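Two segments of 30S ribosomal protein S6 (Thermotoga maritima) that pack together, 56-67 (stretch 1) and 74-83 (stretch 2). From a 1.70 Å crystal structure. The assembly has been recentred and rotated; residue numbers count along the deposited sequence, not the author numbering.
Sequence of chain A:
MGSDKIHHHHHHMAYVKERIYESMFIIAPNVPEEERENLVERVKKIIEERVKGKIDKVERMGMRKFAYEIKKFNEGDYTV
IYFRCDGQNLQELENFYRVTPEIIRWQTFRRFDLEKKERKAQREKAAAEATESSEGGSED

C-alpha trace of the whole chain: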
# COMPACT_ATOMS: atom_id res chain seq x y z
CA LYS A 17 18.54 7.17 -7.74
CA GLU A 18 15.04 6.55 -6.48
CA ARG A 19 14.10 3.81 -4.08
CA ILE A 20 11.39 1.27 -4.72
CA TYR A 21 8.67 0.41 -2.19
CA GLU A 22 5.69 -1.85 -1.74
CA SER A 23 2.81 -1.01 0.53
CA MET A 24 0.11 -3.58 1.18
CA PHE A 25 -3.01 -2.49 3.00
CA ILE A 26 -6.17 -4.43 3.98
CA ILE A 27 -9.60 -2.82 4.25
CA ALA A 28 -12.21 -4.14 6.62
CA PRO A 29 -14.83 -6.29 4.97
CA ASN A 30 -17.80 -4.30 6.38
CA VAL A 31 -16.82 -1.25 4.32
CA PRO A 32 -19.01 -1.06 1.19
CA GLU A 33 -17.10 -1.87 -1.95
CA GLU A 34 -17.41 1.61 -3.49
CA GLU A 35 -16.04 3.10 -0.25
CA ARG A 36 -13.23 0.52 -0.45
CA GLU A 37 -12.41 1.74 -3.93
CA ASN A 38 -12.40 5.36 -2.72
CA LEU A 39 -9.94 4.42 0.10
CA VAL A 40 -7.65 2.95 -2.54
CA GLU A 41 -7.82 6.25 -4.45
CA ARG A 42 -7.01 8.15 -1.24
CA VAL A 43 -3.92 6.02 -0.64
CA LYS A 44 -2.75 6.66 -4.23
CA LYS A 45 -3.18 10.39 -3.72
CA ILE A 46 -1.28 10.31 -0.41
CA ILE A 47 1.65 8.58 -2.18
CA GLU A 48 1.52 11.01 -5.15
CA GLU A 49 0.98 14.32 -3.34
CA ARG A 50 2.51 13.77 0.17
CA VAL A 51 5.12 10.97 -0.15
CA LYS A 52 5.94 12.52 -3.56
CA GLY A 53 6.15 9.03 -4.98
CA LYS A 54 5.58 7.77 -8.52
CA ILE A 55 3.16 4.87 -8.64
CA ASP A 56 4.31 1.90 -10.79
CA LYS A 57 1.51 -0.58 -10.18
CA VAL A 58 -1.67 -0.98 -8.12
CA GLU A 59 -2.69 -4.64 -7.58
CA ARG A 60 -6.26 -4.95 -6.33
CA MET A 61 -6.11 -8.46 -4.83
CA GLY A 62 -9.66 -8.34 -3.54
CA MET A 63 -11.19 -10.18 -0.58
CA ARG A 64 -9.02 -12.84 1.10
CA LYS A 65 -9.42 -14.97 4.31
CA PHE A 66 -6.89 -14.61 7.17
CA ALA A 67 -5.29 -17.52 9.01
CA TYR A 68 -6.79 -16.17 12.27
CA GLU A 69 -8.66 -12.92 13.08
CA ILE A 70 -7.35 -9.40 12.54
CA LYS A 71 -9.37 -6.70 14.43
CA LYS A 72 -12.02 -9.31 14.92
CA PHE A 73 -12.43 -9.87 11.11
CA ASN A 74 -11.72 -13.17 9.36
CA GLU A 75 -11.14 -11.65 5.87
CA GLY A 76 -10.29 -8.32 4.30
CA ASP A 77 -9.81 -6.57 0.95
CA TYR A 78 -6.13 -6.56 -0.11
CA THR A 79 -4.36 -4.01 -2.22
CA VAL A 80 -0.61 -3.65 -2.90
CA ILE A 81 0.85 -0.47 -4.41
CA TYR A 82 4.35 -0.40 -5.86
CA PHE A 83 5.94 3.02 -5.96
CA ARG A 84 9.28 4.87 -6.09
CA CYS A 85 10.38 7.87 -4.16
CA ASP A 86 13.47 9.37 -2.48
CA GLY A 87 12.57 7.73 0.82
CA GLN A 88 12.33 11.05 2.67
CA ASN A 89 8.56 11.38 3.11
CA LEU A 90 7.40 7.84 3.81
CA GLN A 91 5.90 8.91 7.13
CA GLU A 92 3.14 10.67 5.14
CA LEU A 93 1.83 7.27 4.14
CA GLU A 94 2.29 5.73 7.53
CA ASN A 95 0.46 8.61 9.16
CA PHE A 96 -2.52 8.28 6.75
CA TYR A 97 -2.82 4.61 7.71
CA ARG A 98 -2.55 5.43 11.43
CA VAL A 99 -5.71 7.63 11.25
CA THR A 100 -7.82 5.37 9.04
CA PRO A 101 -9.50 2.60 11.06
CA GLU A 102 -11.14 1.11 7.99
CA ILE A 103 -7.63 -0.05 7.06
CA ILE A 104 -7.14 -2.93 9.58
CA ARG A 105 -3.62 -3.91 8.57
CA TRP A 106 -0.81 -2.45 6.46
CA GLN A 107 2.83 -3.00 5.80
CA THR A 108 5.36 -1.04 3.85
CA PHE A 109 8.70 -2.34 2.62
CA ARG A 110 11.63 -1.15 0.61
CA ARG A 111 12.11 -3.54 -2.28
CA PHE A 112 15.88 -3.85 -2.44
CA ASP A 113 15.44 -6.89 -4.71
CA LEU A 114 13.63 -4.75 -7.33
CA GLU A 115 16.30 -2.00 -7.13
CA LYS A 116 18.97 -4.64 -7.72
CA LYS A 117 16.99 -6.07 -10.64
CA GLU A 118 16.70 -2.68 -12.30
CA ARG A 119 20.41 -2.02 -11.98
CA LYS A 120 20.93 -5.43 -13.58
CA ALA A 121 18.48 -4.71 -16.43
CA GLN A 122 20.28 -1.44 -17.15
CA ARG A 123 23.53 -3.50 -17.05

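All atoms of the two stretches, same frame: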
# COMPACT_ATOMS: atom_id res chain seq x y z
N ASP A 56 3.98 2.83 -9.70
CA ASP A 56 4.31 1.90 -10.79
C ASP A 56 3.24 0.89 -11.10
O ASP A 56 3.07 0.50 -12.26
CB ASP A 56 5.59 1.16 -10.44
CG ASP A 56 6.80 2.05 -10.55
OD1 ASP A 56 6.83 2.89 -11.47
OD2 ASP A 56 7.73 1.98 -9.74
N LYS A 57 2.50 0.48 -10.08
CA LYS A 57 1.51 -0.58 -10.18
C LYS A 57 0.62 -0.59 -8.95
O LYS A 57 1.12 -0.41 -7.82
CB LYS A 57 2.22 -1.94 -10.25
CG LYS A 57 1.32 -3.08 -10.63
CD LYS A 57 2.01 -4.38 -10.82
CE LYS A 57 1.05 -5.45 -11.35
NZ LYS A 57 1.61 -6.84 -11.15
N VAL A 58 -0.67 -0.81 -9.18
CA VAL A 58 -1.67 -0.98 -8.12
C VAL A 58 -2.27 -2.37 -8.41
O VAL A 58 -2.76 -2.63 -9.52
CB VAL A 58 -2.72 0.11 -8.16
CG1 VAL A 58 -3.80 -0.15 -7.15
CG2 VAL A 58 -2.08 1.50 -7.91
N GLU A 59 -2.11 -3.30 -7.46
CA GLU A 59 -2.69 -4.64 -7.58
C GLU A 59 -3.85 -4.73 -6.62
O GLU A 59 -3.64 -4.79 -5.40
CB GLU A 59 -1.68 -5.75 -7.21
CG GLU A 59 -0.46 -5.84 -8.11
CD GLU A 59 0.54 -6.96 -7.75
OE1 GLU A 59 0.66 -7.38 -6.57
OE2 GLU A 59 1.24 -7.41 -8.70
N ARG A 60 -5.06 -4.75 -7.15
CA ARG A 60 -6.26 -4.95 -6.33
C ARG A 60 -6.47 -6.46 -6.19
O ARG A 60 -7.04 -7.10 -7.07
CB ARG A 60 -7.49 -4.30 -6.96
CG ARG A 60 -7.44 -2.75 -6.87
CD ARG A 60 -7.77 -2.17 -5.52
NE ARG A 60 -9.17 -2.41 -5.17
CZ ARG A 60 -9.59 -3.27 -4.25
NH1 ARG A 60 -8.74 -4.01 -3.54
NH2 ARG A 60 -10.91 -3.41 -4.04
N MET A 61 -6.02 -7.01 -5.06
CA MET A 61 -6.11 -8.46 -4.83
C MET A 61 -7.50 -8.94 -4.42
O MET A 61 -7.85 -10.11 -4.62
CB MET A 61 -5.06 -8.90 -3.81
CG MET A 61 -3.65 -8.61 -4.22
SD MET A 61 -2.53 -9.05 -2.82
CE MET A 61 -1.09 -9.53 -3.79
N GLY A 62 -8.29 -8.04 -3.90
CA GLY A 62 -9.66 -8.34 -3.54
C GLY A 62 -9.74 -9.05 -2.18
O GLY A 62 -8.78 -9.09 -1.41
N MET A 63 -10.91 -9.59 -1.91
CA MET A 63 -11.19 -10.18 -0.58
C MET A 63 -10.43 -11.50 -0.38
O MET A 63 -10.38 -12.36 -1.27
CB MET A 63 -12.72 -10.39 -0.38
CG MET A 63 -13.13 -10.48 1.15
SD MET A 63 -13.07 -8.91 2.04
CE MET A 63 -14.39 -8.00 1.30
N ARG A 64 -9.73 -11.63 0.74
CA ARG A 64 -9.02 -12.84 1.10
C ARG A 64 -9.17 -13.20 2.59
O ARG A 64 -9.23 -12.31 3.42
CB ARG A 64 -7.54 -12.68 0.84
CG ARG A 64 -7.16 -12.29 -0.59
CD ARG A 64 -5.66 -12.06 -0.74
NE ARG A 64 -4.96 -13.33 -0.93
CZ ARG A 64 -3.64 -13.47 -0.99
NH1 ARG A 64 -2.84 -12.42 -0.85
NH2 ARG A 64 -3.11 -14.68 -1.20
N LYS A 65 -9.26 -14.50 2.90
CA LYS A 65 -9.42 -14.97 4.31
C LYS A 65 -8.08 -14.91 5.01
O LYS A 65 -7.07 -15.20 4.37
CB LYS A 65 -9.95 -16.40 4.36
CG LYS A 65 -11.35 -16.56 3.85
CD LYS A 65 -12.35 -15.78 4.71
CE LYS A 65 -13.82 -16.24 4.54
NZ LYS A 65 -14.69 -15.75 5.65
N PHE A 66 -8.08 -14.54 6.30
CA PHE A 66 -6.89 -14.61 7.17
C PHE A 66 -6.73 -15.98 7.81
O PHE A 66 -7.68 -16.73 7.92
CB PHE A 66 -7.04 -13.60 8.32
CG PHE A 66 -7.40 -12.19 7.88
CD1 PHE A 66 -6.76 -11.59 6.80
CD2 PHE A 66 -8.34 -11.45 8.59
CE1 PHE A 66 -7.09 -10.28 6.42
CE2 PHE A 66 -8.67 -10.18 8.24
CZ PHE A 66 -8.03 -9.57 7.15
N ALA A 67 -5.52 -16.29 8.28
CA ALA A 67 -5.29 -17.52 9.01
C ALA A 67 -6.05 -17.56 10.34
O ALA A 67 -6.57 -18.61 10.73
CB ALA A 67 -3.77 -17.73 9.24
N ASN A 74 -12.31 -11.93 9.85
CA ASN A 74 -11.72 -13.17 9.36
C ASN A 74 -11.25 -13.08 7.89
O ASN A 74 -10.66 -14.01 7.37
CB ASN A 74 -12.75 -14.27 9.49
CG ASN A 74 -13.20 -14.48 10.93
OD1 ASN A 74 -12.37 -14.71 11.82
ND2 ASN A 74 -14.49 -14.40 11.16
N GLU A 75 -11.53 -11.95 7.26
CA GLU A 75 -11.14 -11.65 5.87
C GLU A 75 -11.05 -10.16 5.67
O GLU A 75 -11.51 -9.40 6.48
CB GLU A 75 -12.19 -12.19 4.90
CG GLU A 75 -13.57 -11.57 5.11
CD GLU A 75 -14.62 -12.10 4.16
OE1 GLU A 75 -14.27 -12.92 3.26
OE2 GLU A 75 -15.81 -11.68 4.31
N GLY A 76 -10.42 -9.75 4.58
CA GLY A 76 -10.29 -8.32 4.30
C GLY A 76 -9.89 -8.12 2.86
O GLY A 76 -9.59 -9.11 2.17
N ASP A 77 -9.98 -6.86 2.39
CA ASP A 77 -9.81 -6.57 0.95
C ASP A 77 -8.39 -6.06 0.78
O ASP A 77 -8.06 -5.00 1.29
CB ASP A 77 -10.85 -5.54 0.52
CG ASP A 77 -10.82 -5.25 -0.94
OD1 ASP A 77 -9.88 -5.67 -1.64
OD2 ASP A 77 -11.77 -4.65 -1.52
N TYR A 78 -7.59 -6.85 0.07
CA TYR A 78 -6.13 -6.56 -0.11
C TYR A 78 -5.85 -5.71 -1.33
O TYR A 78 -6.35 -6.02 -2.46
CB TYR A 78 -5.36 -7.87 -0.27
CG TYR A 78 -5.08 -8.73 0.97
CD1 TYR A 78 -6.11 -9.33 1.67
CD2 TYR A 78 -3.79 -9.05 1.35
CE1 TYR A 78 -5.86 -10.19 2.70
CE2 TYR A 78 -3.52 -9.93 2.41
CZ TYR A 78 -4.56 -10.47 3.11
OH TYR A 78 -4.37 -11.39 4.12
N THR A 79 -4.93 -4.76 -1.14
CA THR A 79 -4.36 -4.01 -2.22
C THR A 79 -2.87 -3.89 -1.96
O THR A 79 -2.49 -3.72 -0.82
CB THR A 79 -4.94 -2.61 -2.27
OG1 THR A 79 -6.36 -2.67 -2.38
CG2 THR A 79 -4.48 -1.92 -3.47
N VAL A 80 -2.05 -3.99 -3.03
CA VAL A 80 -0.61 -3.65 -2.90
C VAL A 80 -0.30 -2.56 -3.91
O VAL A 80 -0.75 -2.66 -5.07
CB VAL A 80 0.28 -4.82 -3.17
CG1 VAL A 80 1.72 -4.46 -2.81
CG2 VAL A 80 -0.15 -6.06 -2.38
N ILE A 81 0.47 -1.55 -3.51
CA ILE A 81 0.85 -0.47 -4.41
C ILE A 81 2.36 -0.47 -4.44
O ILE A 81 2.95 -0.48 -3.36
CB ILE A 81 0.34 0.90 -3.92
CG1 ILE A 81 -1.19 0.92 -3.96
CG2 ILE A 81 0.87 2.00 -4.78
CD1 ILE A 81 -1.79 2.17 -3.31
N TYR A 82 2.93 -0.49 -5.64
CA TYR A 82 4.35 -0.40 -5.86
C TYR A 82 4.66 0.99 -6.31
O TYR A 82 4.03 1.48 -7.26
CB TYR A 82 4.79 -1.39 -6.92
CG TYR A 82 4.49 -2.83 -6.50
CD1 TYR A 82 5.39 -3.56 -5.75
CD2 TYR A 82 3.28 -3.39 -6.79
CE1 TYR A 82 5.09 -4.91 -5.34
CE2 TYR A 82 2.96 -4.73 -6.42
CZ TYR A 82 3.87 -5.47 -5.69
OH TYR A 82 3.54 -6.78 -5.31
N PHE A 83 5.60 1.63 -5.63
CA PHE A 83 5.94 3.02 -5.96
C PHE A 83 7.42 3.33 -5.75
O PHE A 83 8.15 2.59 -5.11
CB PHE A 83 5.07 4.02 -5.17
CG PHE A 83 5.30 4.00 -3.68
CD1 PHE A 83 4.62 3.11 -2.90
CD2 PHE A 83 6.14 4.93 -3.06
CE1 PHE A 83 4.77 3.12 -1.51
CE2 PHE A 83 6.29 4.92 -1.66
CZ PHE A 83 5.63 4.00 -0.91

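The strongest side-chain link is a two-pronged salt bridge between Arg60 and Asp77: Arg60 NH1 lies 2.8 Å from Asp77 OD1 and Arg60 NH2 lies 2.9 Å from Asp77 OD2. Arg60 is not directly paired with Asp77; it sits opposite Thr79. Three successive m rotamers fold its side chain back so that the guanidinium meets the carboxylate edge-on, and Arg60 NH1 also makes a weak hydrogen bond of 3.0 Å to Thr79 OG1. The rule is economical: a long, flexible cation reaches a short, buried anion one pair along the same face. At the far end of that face, Lys65 NZ and Glu75 OE1 form a longer salt bridge of 3.7 Å.

Beneath these side chains runs an antiparallel backbone ladder. Glu59 N to Val80 O (2.8 Å) and Val80 N to Glu59 O (3.0 Å) make a nearly ideal pair; Tyr82 N to Lys57 O (2.8 Å) is equally straight, while its return bond from Lys57 N to Tyr82 O is weak at 3.4 Å. Between Arg60 and Gly62 the register slips by one residue. At this bulge Tyr78 O receives both Met61 N, weakly at 2.8 Å, and Gly62 N at 3.1 Å, and Tyr78 N answers to Gly62 O at 2.9 Å. Gly62 adopts a positive phi of 81°, a conformation that glycine tolerates best. Beyond the bulge, Arg64 and Gly76 exchange two bonds, and Phe66 N closes the ladder on Asn74 O at 2.8 Å.

The other face is built around tyrosines. Tyr78, the residue most covered by the opposing strand, receives Arg64 over its ring: Arg64 CD stands 3.8 Å from the centroid of the Tyr78 ring, so aliphatic CH-pi packing dominates and the more distant charge adds little. Phe66 CE1 packs 3.9 Å from Tyr78 CE1. Met61, whose CB points toward the other strand at the bulge, places its CB 3.7 Å from Tyr78 CB and its SD 3.8 Å from Val80 CG2. Farther along, Lys57 NZ grips Glu59 OE2 at 2.5 Å within its own strand, while Glu59 OE1 lies 3.2 Å from Tyr82 OH.

Gly76 has a clear steric role. An ideal CB there would fall 3.0 Å from Phe66 CZ, a clash, so its bareness makes room for the ring, which lies with one face over Glu75 CA. On the Arg60 face, beta-branched Val58 and Ile81 suit extended backbone and pack more loosely, Val58 CG2 to Ile81 CG1 at 4.1 Å.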